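Local coordinates for protein TRNA threonylcarbamoyladenosine dehydratase (Escherichia coli, PDB 4D79) that catalyses the ATP-dependent dehydration of threonylcarbamoyladenosine at position 37 of tRNAs to its cyclic form and can accept sulfur from the cysteine desulfurase CsdA in vitro, at residues Q26-A31 / H255-M260; G42-E47 / V244-G249; A48-G53 / R94-E99. All coordinates share one frame; numbering follows the deposited sequence.

Contact 1: residues Q26-A31 / H255-M260; sequences QLFADA and HALKKM
M260, whose backbone N donates a 2.9 Å hydrogen bond to A256 O within its own helix, meets L27 and A31 through van der Waals contacts without a polar bond. The branch methyl L27 CD2 lies against the carbonyl group of M260, 3.8 Å from M260 O. The methionine chain bends at its last torsion (chi3 64°), and this kink carries the terminal methyl to A31, just before strand 32-36, where M260 CE rests 3.6 Å from A31 CB. One turn back, L257 takes over. Its two methyls spread over one face of the F28 ring: L257 CD1 lies over CZ and CE2 of F28, while L257 CD2 stands 3.8 Å from F28 CE1. Measured to the ring centroid, L257 CD2 is 4.2 Å away and 25° off the normal, a CH-pi contact displaced toward the rim. The two side chains cross at about a right angle, and Y20 of helix 7-20 meets the F28 ring edge-to-face. The polar end of the turn is tied elsewhere, D30 OD1 accepting from V3 N and, weakly, from Q26 NE2. Helix 22-29 is thereby joined to the later part of helix 242-266, with A31 leading into strand 32-36, M260 also touching Y124 of strand 124-127, and L257 reaching M243 of the second subunit.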
ATOM      1  N   GLN B  26      -9.562  -1.181  21.341  1.00 16.70           N
ATOM      2  CA  GLN B  26      -8.856  -1.614  22.542  1.00 18.65           C
ATOM      3  C   GLN B  26      -8.079  -2.906  22.292  1.00 19.46           C
ATOM      4  O   GLN B  26      -6.954  -3.062  22.780  1.00 19.58           O
ATOM      5  CB  GLN B  26      -9.835  -1.781  23.710  1.00 18.54           C
ATOM      6  CG  GLN B  26      -9.142  -2.171  24.994  1.00 19.74           C
ATOM      7  CD  GLN B  26      -8.318  -1.073  25.594  1.00 26.91           C
ATOM      8  OE1 GLN B  26      -8.843  -0.086  26.132  1.00 25.79           O
ATOM      9  NE2 GLN B  26      -7.021  -1.181  25.431  1.00 23.78           N
ATOM     10  N   LEU B  27      -8.655  -3.835  21.525  1.00 18.94           N
ATOM     11  CA  LEU B  27      -7.932  -5.061  21.178  1.00 22.88           C
ATOM     12  C   LEU B  27      -6.615  -4.734  20.489  1.00 18.94           C
ATOM     13  O   LEU B  27      -5.582  -5.337  20.789  1.00 20.19           O
ATOM     14  CB  LEU B  27      -8.791  -5.940  20.261  1.00 21.23           C
ATOM     15  CG  LEU B  27      -8.200  -7.275  19.803  1.00 25.69           C
ATOM     16  CD1 LEU B  27      -8.100  -8.259  20.986  1.00 33.99           C
ATOM     17  CD2 LEU B  27      -9.059  -7.849  18.687  1.00 27.84           C
ATOM     18  N   PHE B  28      -6.660  -3.816  19.508  1.00 17.23           N
ATOM     19  CA  PHE B  28      -5.460  -3.407  18.800  1.00 16.55           C
ATOM     20  C   PHE B  28      -4.472  -2.720  19.739  1.00 15.70           C
ATOM     21  O   PHE B  28      -3.249  -2.968  19.669  1.00 18.42           O
ATOM     22  CB  PHE B  28      -5.803  -2.479  17.615  1.00 20.89           C
ATOM     23  CG  PHE B  28      -6.714  -3.090  16.552  1.00 18.07           C
ATOM     24  CD1 PHE B  28      -6.963  -4.448  16.490  1.00 19.31           C
ATOM     25  CD2 PHE B  28      -7.324  -2.262  15.586  1.00 23.70           C
ATOM     26  CE1 PHE B  28      -7.803  -4.977  15.490  1.00 18.58           C
ATOM     27  CE2 PHE B  28      -8.154  -2.802  14.600  1.00 22.47           C
ATOM     28  CZ  PHE B  28      -8.388  -4.156  14.560  1.00 20.93           C
ATOM     29  N   ALA B  29      -4.962  -1.835  20.606  1.00 16.41           N
ATOM     30  CA  ALA B  29      -4.050  -1.128  21.505  1.00 17.62           C
ATOM     31  C   ALA B  29      -3.330  -2.095  22.452  1.00 18.17           C
ATOM     32  O   ALA B  29      -2.183  -1.858  22.845  1.00 19.11           O
ATOM     33  CB  ALA B  29      -4.807  -0.068  22.301  1.00 19.91           C
ATOM     34  N   ASP B  30      -3.988  -3.181  22.813  1.00 18.50           N
ATOM     35  CA  ASP B  30      -3.462  -4.190  23.726  1.00 18.02           C
ATOM     36  C   ASP B  30      -2.604  -5.226  23.012  1.00 24.87           C
ATOM     37  O   ASP B  30      -1.989  -6.078  23.678  1.00 21.63           O
ATOM     38  CB  ASP B  30      -4.613  -4.932  24.402  1.00 20.71           C
ATOM     39  CG  ASP B  30      -5.336  -4.114  25.425  1.00 48.98           C
ATOM     40  OD1 ASP B  30      -4.741  -3.160  25.913  1.00 25.67           O
ATOM     41  OD2 ASP B  30      -6.453  -4.496  25.826  1.00 31.30           O
ATOM     42  N   ALA B  31      -2.544  -5.175  21.684  1.00 19.61           N
ATOM     43  CA  ALA B  31      -1.867  -6.216  20.916  1.00 16.97           C
ATOM     44  C   ALA B  31      -0.385  -5.933  20.807  1.00 22.52           C
ATOM     45  O   ALA B  31       0.067  -4.790  20.860  1.00 20.37           O
ATOM     46  CB  ALA B  31      -2.465  -6.356  19.520  1.00 18.99           C
ATOM     47  N   HIS B 255      -5.514  -9.335   7.121  1.00 15.82           N
ATOM     48  CA  HIS B 255      -5.831 -10.717   7.463  1.00 17.85           C
ATOM     49  C   HIS B 255      -5.609 -10.964   8.955  1.00 15.67           C
ATOM     50  O   HIS B 255      -6.465 -11.548   9.638  1.00 16.41           O
ATOM     51  CB  HIS B 255      -4.969 -11.655   6.622  1.00 23.49           C
ATOM     52  CG  HIS B 255      -5.236 -13.109   6.872  1.00 20.30           C
ATOM     53  ND1 HIS B 255      -6.293 -13.787   6.303  1.00 21.64           N
ATOM     54  CD2 HIS B 255      -4.602 -14.004   7.665  1.00 18.48           C
ATOM     55  CE1 HIS B 255      -6.268 -15.047   6.689  1.00 25.29           C
ATOM     56  NE2 HIS B 255      -5.263 -15.204   7.530  1.00 20.11           N
ATOM     57  N   ALA B 256      -4.465 -10.516   9.487  1.00 14.55           N
ATOM     58  CA  ALA B 256      -4.157 -10.723  10.902  1.00 15.69           C
ATOM     59  C   ALA B 256      -5.188 -10.035  11.789  1.00 20.16           C
ATOM     60  O   ALA B 256      -5.687 -10.618  12.765  1.00 18.08           O
ATOM     61  CB  ALA B 256      -2.746 -10.199  11.207  1.00 14.16           C
ATOM     62  N   LEU B 257      -5.532  -8.788  11.465  1.00 14.47           N
ATOM     63  CA  LEU B 257      -6.507  -8.054  12.281  1.00 15.10           C
ATOM     64  C   LEU B 257      -7.870  -8.712  12.247  1.00 18.38           C
ATOM     65  O   LEU B 257      -8.550  -8.790  13.282  1.00 17.97           O
ATOM     66  CB  LEU B 257      -6.622  -6.611  11.844  1.00 15.75           C
ATOM     67  CG  LEU B 257      -5.376  -5.741  11.978  1.00 20.50           C
ATOM     68  CD1 LEU B 257      -5.664  -4.303  11.630  1.00 27.11           C
ATOM     69  CD2 LEU B 257      -4.792  -5.811  13.361  1.00 31.33           C
ATOM     70  N   LYS B 258      -8.270  -9.221  11.082  1.00 15.29           N
ATOM     71  CA  LYS B 258      -9.529  -9.948  11.001  1.00 17.29           C
ATOM     72  C   LYS B 258      -9.519 -11.202  11.864  1.00 17.26           C
ATOM     73  O   LYS B 258     -10.510 -11.525  12.536  1.00 17.13           O
ATOM     74  CB  LYS B 258      -9.816 -10.289   9.563  1.00 14.80           C
ATOM     75  CG  LYS B 258     -11.002 -11.181   9.370  1.00 23.27           C
ATOM     76  CD  LYS B 258     -11.198 -11.431   7.889  1.00 31.56           C
ATOM     77  CE  LYS B 258     -10.091 -12.329   7.354  1.00 34.64           C
ATOM     78  NZ  LYS B 258     -10.419 -12.856   6.003  1.00 37.76           N
ATOM     79  N   LYS B 259      -8.448 -11.976  11.777  1.00 16.76           N
ATOM     80  CA  LYS B 259      -8.367 -13.192  12.583  1.00 18.96           C
ATOM     81  C   LYS B 259      -8.334 -12.876  14.077  1.00 17.52           C
ATOM     82  O   LYS B 259      -8.922 -13.613  14.871  1.00 17.72           O
ATOM     83  CB  LYS B 259      -7.160 -14.008  12.144  1.00 15.28           C
ATOM     84  CG  LYS B 259      -7.283 -14.537  10.767  1.00 16.52           C
ATOM     85  CD  LYS B 259      -8.480 -15.432  10.595  1.00 27.22           C
ATOM     86  CE  LYS B 259      -8.655 -15.874   9.146  1.00 38.30           C
ATOM     87  NZ  LYS B 259      -9.880 -16.709   9.029  1.00 34.84           N
ATOM     88  N   MET B 260      -7.661 -11.787  14.486  1.00 17.59           N
ATOM     89  CA  MET B 260      -7.659 -11.393  15.898  1.00 22.02           C
ATOM     90  C   MET B 260      -9.059 -11.005  16.359  1.00 18.57           C
ATOM     91  O   MET B 260      -9.490 -11.373  17.458  1.00 21.33           O
ATOM     92  CB  MET B 260      -6.700 -10.227  16.118  1.00 18.43           C
ATOM     93  CG  MET B 260      -5.294 -10.568  15.910  1.00 23.31           C
ATOM     94  SD  MET B 260      -4.235  -9.116  15.779  1.00 27.73           S
ATOM     95  CE  MET B 260      -4.481  -8.467  17.412  1.00 26.95           C
TER

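Contact 2: residues G42-E47 / V244-G249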
ATOM      1  N   GLY B  42       7.622  -6.066   4.525  1.00 16.83           N
ATOM      2  CA  GLY B  42       7.481  -5.848   5.958  1.00 17.56           C
ATOM      3  C   GLY B  42       7.479  -4.381   6.375  1.00 15.73           C
ATOM      4  O   GLY B  42       6.883  -4.035   7.400  1.00 19.77           O
ATOM      5  N   SER B  43       8.162  -3.512   5.618  1.00 20.06           N
ATOM      6  CA  SER B  43       8.193  -2.101   6.017  1.00 22.22           C
ATOM      7  C   SER B  43       6.803  -1.492   5.930  1.00 20.06           C
ATOM      8  O   SER B  43       6.392  -0.742   6.830  1.00 18.89           O
ATOM      9  CB  SER B  43       9.212  -1.322   5.181  1.00 21.37           C
ATOM     10  OG  SER B  43       8.817  -1.205   3.829  1.00 20.29           O
ATOM     11  N   TRP B  44       6.037  -1.864   4.899  1.00 15.04           N
ATOM     12  CA  TRP B  44       4.664  -1.398   4.777  1.00 17.66           C
ATOM     13  C   TRP B  44       3.740  -2.091   5.769  1.00 17.44           C
ATOM     14  O   TRP B  44       2.811  -1.460   6.273  1.00 16.31           O
ATOM     15  CB  TRP B  44       4.136  -1.594   3.347  1.00 14.78           C
ATOM     16  CG  TRP B  44       5.050  -1.042   2.363  1.00 20.67           C
ATOM     17  CD1 TRP B  44       6.048  -1.709   1.761  1.00 22.02           C
ATOM     18  CD2 TRP B  44       5.112   0.312   1.870  1.00 16.30           C
ATOM     19  NE1 TRP B  44       6.720  -0.896   0.914  1.00 17.35           N
ATOM     20  CE2 TRP B  44       6.174   0.356   0.949  1.00 14.11           C
ATOM     21  CE3 TRP B  44       4.358   1.468   2.095  1.00 17.68           C
ATOM     22  CZ2 TRP B  44       6.534   1.512   0.278  1.00 21.30           C
ATOM     23  CZ3 TRP B  44       4.693   2.619   1.413  1.00 20.09           C
ATOM     24  CH2 TRP B  44       5.775   2.639   0.518  1.00 22.04           C
ATOM     25  N   ALA B  45       3.971  -3.373   6.085  1.00 16.64           N
ATOM     26  CA  ALA B  45       3.183  -3.990   7.142  1.00 18.12           C
ATOM     27  C   ALA B  45       3.365  -3.216   8.448  1.00 16.27           C
ATOM     28  O   ALA B  45       2.400  -2.955   9.181  1.00 16.19           O
ATOM     29  CB  ALA B  45       3.576  -5.463   7.299  1.00 17.57           C
ATOM     30  N   ALA B  46       4.606  -2.845   8.757  1.00 16.14           N
ATOM     31  CA  ALA B  46       4.875  -2.147  10.000  1.00 20.82           C
ATOM     32  C   ALA B  46       4.166  -0.806  10.026  1.00 15.89           C
ATOM     33  O   ALA B  46       3.582  -0.422  11.056  1.00 18.21           O
ATOM     34  CB  ALA B  46       6.385  -1.982  10.186  1.00 18.70           C
ATOM     35  N   GLU B  47       4.207  -0.088   8.892  1.00 16.29           N
ATOM     36  CA  GLU B  47       3.482   1.164   8.725  1.00 13.78           C
ATOM     37  C   GLU B  47       1.995   0.970   8.988  1.00 15.59           C
ATOM     38  O   GLU B  47       1.373   1.723   9.743  1.00 16.56           O
ATOM     39  CB  GLU B  47       3.712   1.715   7.311  1.00 18.66           C
ATOM     40  CG  GLU B  47       2.982   3.017   6.992  1.00 19.14           C
ATOM     41  CD  GLU B  47       3.759   4.249   7.399  1.00 24.64           C
ATOM     42  OE1 GLU B  47       4.869   4.080   7.955  1.00 21.07           O
ATOM     43  OE2 GLU B  47       3.274   5.382   7.124  1.00 20.93           O
ATOM     44  N   VAL B 244       2.723  -3.374  -5.492  1.00 18.50           N
ATOM     45  CA  VAL B 244       2.513  -4.786  -5.192  1.00 16.45           C
ATOM     46  C   VAL B 244       3.111  -5.157  -3.841  1.00 15.83           C
ATOM     47  O   VAL B 244       2.430  -5.761  -3.011  1.00 17.00           O
ATOM     48  CB  VAL B 244       3.068  -5.666  -6.340  1.00 21.70           C
ATOM     49  CG1 VAL B 244       3.058  -7.146  -5.980  1.00 21.22           C
ATOM     50  CG2 VAL B 244       2.243  -5.450  -7.608  1.00 19.88           C
ATOM     51  N   THR B 245       4.384  -4.814  -3.574  1.00 16.10           N
ATOM     52  CA  THR B 245       5.011  -5.312  -2.355  1.00 17.47           C
ATOM     53  C   THR B 245       4.331  -4.722  -1.129  1.00 18.50           C
ATOM     54  O   THR B 245       4.076  -5.445  -0.163  1.00 18.31           O
ATOM     55  CB  THR B 245       6.534  -5.056  -2.350  1.00 19.67           C
ATOM     56  OG1 THR B 245       6.803  -3.661  -2.263  1.00 21.36           O
ATOM     57  CG2 THR B 245       7.217  -5.622  -3.621  1.00 21.74           C
ATOM     58  N   ALA B 246       3.931  -3.441  -1.194  1.00 17.97           N
ATOM     59  CA  ALA B 246       3.202  -2.841  -0.079  1.00 13.99           C
ATOM     60  C   ALA B 246       1.842  -3.497   0.087  1.00 16.05           C
ATOM     61  O   ALA B 246       1.368  -3.680   1.221  1.00 17.59           O
ATOM     62  CB  ALA B 246       3.014  -1.339  -0.283  1.00 16.05           C
ATOM     63  N   THR B 247       1.179  -3.821  -1.025  1.00 14.80           N
ATOM     64  CA  THR B 247      -0.126  -4.440  -0.881  1.00 18.87           C
ATOM     65  C   THR B 247      -0.018  -5.838  -0.272  1.00 14.64           C
ATOM     66  O   THR B 247      -0.941  -6.242   0.436  1.00 15.11           O
ATOM     67  CB  THR B 247      -0.856  -4.445  -2.224  1.00 21.88           C
ATOM     68  OG1 THR B 247      -1.036  -3.094  -2.641  1.00 20.03           O
ATOM     69  CG2 THR B 247      -2.246  -5.046  -2.097  1.00 16.17           C
ATOM     70  N   PHE B 248       1.063  -6.590  -0.557  1.00 16.60           N
ATOM     71  CA  PHE B 248       1.314  -7.831   0.179  1.00 16.99           C
ATOM     72  C   PHE B 248       1.301  -7.566   1.694  1.00 17.33           C
ATOM     73  O   PHE B 248       0.620  -8.246   2.451  1.00 15.83           O
ATOM     74  CB  PHE B 248       2.645  -8.433  -0.246  1.00 15.53           C
ATOM     75  CG  PHE B 248       2.565  -9.444  -1.358  1.00 15.51           C
ATOM     76  CD1 PHE B 248       2.283  -9.061  -2.676  1.00 15.69           C
ATOM     77  CD2 PHE B 248       2.877 -10.782  -1.124  1.00 17.76           C
ATOM     78  CE1 PHE B 248       2.252  -9.994  -3.726  1.00 21.54           C
ATOM     79  CE2 PHE B 248       2.865 -11.719  -2.182  1.00 18.63           C
ATOM     80  CZ  PHE B 248       2.538 -11.312  -3.488  1.00 20.08           C
ATOM     81  N   GLY B 249       2.023  -6.540   2.135  1.00 15.95           N
ATOM     82  CA  GLY B 249       2.076  -6.232   3.547  1.00 15.98           C
ATOM     83  C   GLY B 249       0.741  -5.776   4.090  1.00 16.83           C
ATOM     84  O   GLY B 249       0.380  -6.126   5.222  1.00 16.80           O
TER
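Helix segments 42-47 and 244-249 approach to 7.4 Å between axes and cross at -50°, their backbones closest where A45 CA and G249 CA are 4.4 Å apart. Glycine is what permits this closeness: a beta carbon on G249 would point at the other helix and come 3.0 Å from A45 N, too close. What A45 contributes is its methyl, with A45 CB 3.9 Å from G249 O. Beside this backbone-level approach, W44 makes the broad contact. Its CG stands beside the backbone N (chi1 -51°), which presents one indole face to the opposite helix, and A246 CB drops onto the five-membered ring 3.5 Å from its centroid, only 16° off the normal, in a close CH-pi contact. The indole N-H is held by a hydrogen bond from W44 NE1 to R72 O, while T245 OG1, oblique to the ring, pairs with G40 O. A leucine in place of W44 would probably leave R72 O without this donor and open a gap over A246. G42 with G37 and G39 fits the glycine-rich turn of Rossmann-type nucleotide sites, and the side chain of T245 is about 6 Å from the bound ATP. Small residues and a flat ring thus make an apolar seam, while the polar atoms of W44 and T245 are bonded to backbone carbonyls of the flanking loops.

Contact 3: residues A48-G53 / R94-E99; sequences ALARTG and RQINPE
I96 packs tightly against R51 and A50, whereas the polar link from N97 to residues 48-53 runs through a water. On the tight side, I96 CG1 lies beside the backbone N (chi1 -70°), which puts CG1 and CD1 on the guanidinium and CG2 on A50. I96 CD1 stands 3.5 Å above the guanidinium plane, displaced toward the rim, and I96 CG1 is 3.6 Å from R51 NH2. The extended arginine chain crosses the isoleucine at about a right angle. The other branch, I96 CG2, settles 4.0 Å from A50 CB. With one face against a hydrocarbon, the guanidinium spends its N-H groups on other partners: NE forms a salt bridge with E47 OE2, and NH1 donates to T70 O and A76 O of the second subunit. E47 also bridges R92, so its carboxylate probably offsets the closeness of the two arginines. Helices 42-51 and 85-96 are the two connections that, in Rossmann-like order, link the adjacent parallel strands 32-36, 56-60 and 101-105, and the contact joins their C-terminal ends. The first ends in a Schellman motif, G53 with positive phi as the C-prime residue, while T52 OG1 donates to A48 O at 2.7 Å. The water-bridged side begins at N97, where segment 94-99 leaves helical geometry and helix 7-20 backs the asparagine. One water donates to A50 O at 2.8 Å and accepts from N97 ND2 at 2.9 Å. The amide is held by an Asx turn, E99 N donating to N97 OD1 from above the carbonyl plane; E99 itself is exposed, its OE1 bonded to S6 OG.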
ATOM      1  N   ALA B  48       1.409  -0.041   8.373  1.00 15.10           N
ATOM      2  CA  ALA B  48      -0.023  -0.257   8.511  1.00 16.80           C
ATOM      3  C   ALA B  48      -0.417  -0.602   9.957  1.00 18.29           C
ATOM      4  O   ALA B  48      -1.480  -0.167  10.441  1.00 19.31           O
ATOM      5  CB  ALA B  48      -0.451  -1.364   7.563  1.00 18.73           C
ATOM      6  N   LEU B  49       0.402  -1.391  10.646  1.00 18.34           N
ATOM      7  CA  LEU B  49       0.123  -1.704  12.055  1.00 16.62           C
ATOM      8  C   LEU B  49       0.119  -0.438  12.909  1.00 13.55           C
ATOM      9  O   LEU B  49      -0.766  -0.233  13.739  1.00 17.27           O
ATOM     10  CB  LEU B  49       1.156  -2.672  12.585  1.00 16.60           C
ATOM     11  CG  LEU B  49       1.145  -4.061  12.002  1.00 14.59           C
ATOM     12  CD1 LEU B  49       2.435  -4.767  12.431  1.00 21.73           C
ATOM     13  CD2 LEU B  49      -0.064  -4.832  12.404  1.00 19.21           C
ATOM     14  N   ALA B  50       1.130   0.404  12.732  1.00 17.33           N
ATOM     15  CA  ALA B  50       1.200   1.639  13.476  1.00 15.33           C
ATOM     16  C   ALA B  50      -0.022   2.525  13.212  1.00 16.28           C
ATOM     17  O   ALA B  50      -0.590   3.120  14.149  1.00 17.41           O
ATOM     18  CB  ALA B  50       2.500   2.363  13.123  1.00 17.88           C
ATOM     19  N   ARG B  51      -0.447   2.613  11.945  1.00 14.06           N
ATOM     20  CA  ARG B  51      -1.538   3.484  11.556  1.00 19.72           C
ATOM     21  C   ARG B  51      -2.902   2.888  11.854  1.00 20.97           C
ATOM     22  O   ARG B  51      -3.912   3.563  11.656  1.00 17.00           O
ATOM     23  CB  ARG B  51      -1.439   3.844  10.071  1.00 14.05           C
ATOM     24  CG  ARG B  51      -0.224   4.730   9.755  1.00 13.18           C
ATOM     25  CD  ARG B  51      -0.374   5.479   8.429  1.00 19.87           C
ATOM     26  NE  ARG B  51       0.820   6.269   8.201  1.00 17.40           N
ATOM     27  CZ  ARG B  51       1.081   7.435   8.768  1.00 16.98           C
ATOM     28  NH1 ARG B  51       0.210   8.005   9.575  1.00 17.87           N
ATOM     29  NH2 ARG B  51       2.226   8.042   8.517  1.00 16.69           N
ATOM     30  N   THR B  52      -2.965   1.661  12.345  1.00 13.70           N
ATOM     31  CA  THR B  52      -4.223   1.072  12.773  1.00 14.49           C
ATOM     32  C   THR B  52      -4.277   0.899  14.291  1.00 18.13           C
ATOM     33  O   THR B  52      -5.090   0.127  14.803  1.00 20.54           O
ATOM     34  CB  THR B  52      -4.467  -0.240  12.029  1.00 16.14           C
ATOM     35  OG1 THR B  52      -4.134  -0.090  10.629  1.00 18.28           O
ATOM     36  CG2 THR B  52      -5.896  -0.659  12.094  1.00 22.04           C
ATOM     37  N   GLY B  53      -3.448   1.633  15.030  1.00 17.40           N
ATOM     38  CA  GLY B  53      -3.581   1.658  16.466  1.00 16.34           C
ATOM     39  C   GLY B  53      -3.058   0.436  17.184  1.00 18.17           C
ATOM     40  O   GLY B  53      -3.485   0.186  18.302  1.00 16.23           O
ATOM     41  N   ARG B  94       7.334   5.857  15.928  1.00 22.48           N
ATOM     42  CA  ARG B  94       7.222   6.765  17.073  1.00 24.99           C
ATOM     43  C   ARG B  94       6.690   8.135  16.662  1.00 24.37           C
ATOM     44  O   ARG B  94       6.109   8.848  17.492  1.00 22.03           O
ATOM     45  CB  ARG B  94       8.585   6.910  17.764  1.00 26.83           C
ATOM     46  CG  ARG B  94       9.079   5.587  18.386  1.00 39.33           C
ATOM     47  CD  ARG B  94      10.380   5.700  19.159  1.00 42.77           C
ATOM     48  NE  ARG B  94      10.894   4.363  19.488  1.00 47.30           N
ATOM     49  CZ  ARG B  94      12.025   3.835  19.026  1.00 85.92           C
ATOM     50  NH1 ARG B  94      12.810   4.531  18.213  1.00 43.18           N
ATOM     51  NH2 ARG B  94      12.383   2.603  19.395  1.00 46.83           N
ATOM     52  N   GLN B  95       6.899   8.532  15.398  1.00 21.64           N
ATOM     53  CA  GLN B  95       6.302   9.754  14.859  1.00 22.66           C
ATOM     54  C   GLN B  95       4.840   9.558  14.501  1.00 23.35           C
ATOM     55  O   GLN B  95       4.048  10.505  14.595  1.00 25.45           O
ATOM     56  CB  GLN B  95       7.088  10.221  13.626  1.00 23.63           C
ATOM     57  CG  GLN B  95       8.352  10.926  14.018  1.00 28.82           C
ATOM     58  CD  GLN B  95       8.067  12.385  14.356  1.00 39.81           C
ATOM     59  OE1 GLN B  95       7.366  13.097  13.614  1.00 37.83           O
ATOM     60  NE2 GLN B  95       8.562  12.822  15.489  1.00 40.27           N
ATOM     61  N   ILE B  96       4.470   8.343  14.110  1.00 18.12           N
ATOM     62  CA  ILE B  96       3.083   8.039  13.808  1.00 16.37           C
ATOM     63  C   ILE B  96       2.268   8.011  15.084  1.00 21.28           C
ATOM     64  O   ILE B  96       1.212   8.648  15.180  1.00 20.51           O
ATOM     65  CB  ILE B  96       2.970   6.714  13.046  1.00 16.76           C
ATOM     66  CG1 ILE B  96       3.543   6.894  11.610  1.00 19.65           C
ATOM     67  CG2 ILE B  96       1.504   6.256  12.977  1.00 19.63           C
ATOM     68  CD1 ILE B  96       3.633   5.606  10.814  1.00 20.37           C
ATOM     69  N   ASN B  97       2.740   7.254  16.068  1.00 20.19           N
ATOM     70  CA  ASN B  97       2.061   7.099  17.349  1.00 21.25           C
ATOM     71  C   ASN B  97       3.111   7.108  18.449  1.00 18.98           C
ATOM     72  O   ASN B  97       3.782   6.087  18.687  1.00 21.03           O
ATOM     73  CB  ASN B  97       1.231   5.826  17.394  1.00 21.63           C
ATOM     74  CG  ASN B  97       0.524   5.695  18.717  1.00 21.91           C
ATOM     75  OD1 ASN B  97       0.631   6.585  19.556  1.00 19.02           O
ATOM     76  ND2 ASN B  97      -0.173   4.618  18.913  1.00 17.23           N
ATOM     77  N   PRO B  98       3.341   8.265  19.083  1.00 19.18           N
ATOM     78  CA  PRO B  98       4.343   8.361  20.158  1.00 24.50           C
ATOM     79  C   PRO B  98       4.047   7.479  21.371  1.00 24.66           C
ATOM     80  O   PRO B  98       4.924   7.311  22.222  1.00 23.88           O
ATOM     81  CB  PRO B  98       4.305   9.850  20.535  1.00 30.26           C
ATOM     82  CG  PRO B  98       3.726  10.533  19.370  1.00 34.14           C
ATOM     83  CD  PRO B  98       2.761   9.571  18.742  1.00 22.93           C
ATOM     84  N   GLU B  99       2.849   6.932  21.478  1.00 23.15           N
ATOM     85  CA  GLU B  99       2.472   6.057  22.572  1.00 28.58           C
ATOM     86  C   GLU B  99       2.583   4.576  22.211  1.00 27.49           C
ATOM     87  O   GLU B  99       2.343   3.714  23.072  1.00 24.06           O
ATOM     88  CB  GLU B  99       1.042   6.384  23.023  1.00 22.24           C
ATOM     89  CG  GLU B  99       0.962   7.779  23.633  1.00 31.46           C
ATOM     90  CD  GLU B  99      -0.414   8.122  24.164  1.00 38.26           C
ATOM     91  OE1 GLU B  99      -1.314   8.326  23.340  1.00 26.06           O
ATOM     92  OE2 GLU B  99      -0.592   8.201  25.398  1.00 67.81           O
TER
HETATM   93  O   HOH W   1      -0.038   2.514  16.853  1.00 18.07           O

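How the contacts relate
Helix 242-266 carries both contact 1 and contact 2, whose centres lie 17 Å apart and whose nearest atoms stay about 7 Å apart. Contact 3 connects them physically. F28 CD2 of contact 1 comes to 3.4 Å from T52 O, and L257 CD1 meets T52 CG2 at 3.7 Å; E47 OE1 of contact 2 lies 3.5 Å from I96 CD1. Helix 42-51 is shared by contacts 2 and 3, contact 2 using its first residues, with the glycine-rich turn, and contact 3 its last. Contact 2 lies nearest the nucleotide, the side chain of T245 about 6 Å from ATP and about 12 Å from the potassium ion. All three contacts touch the second subunit.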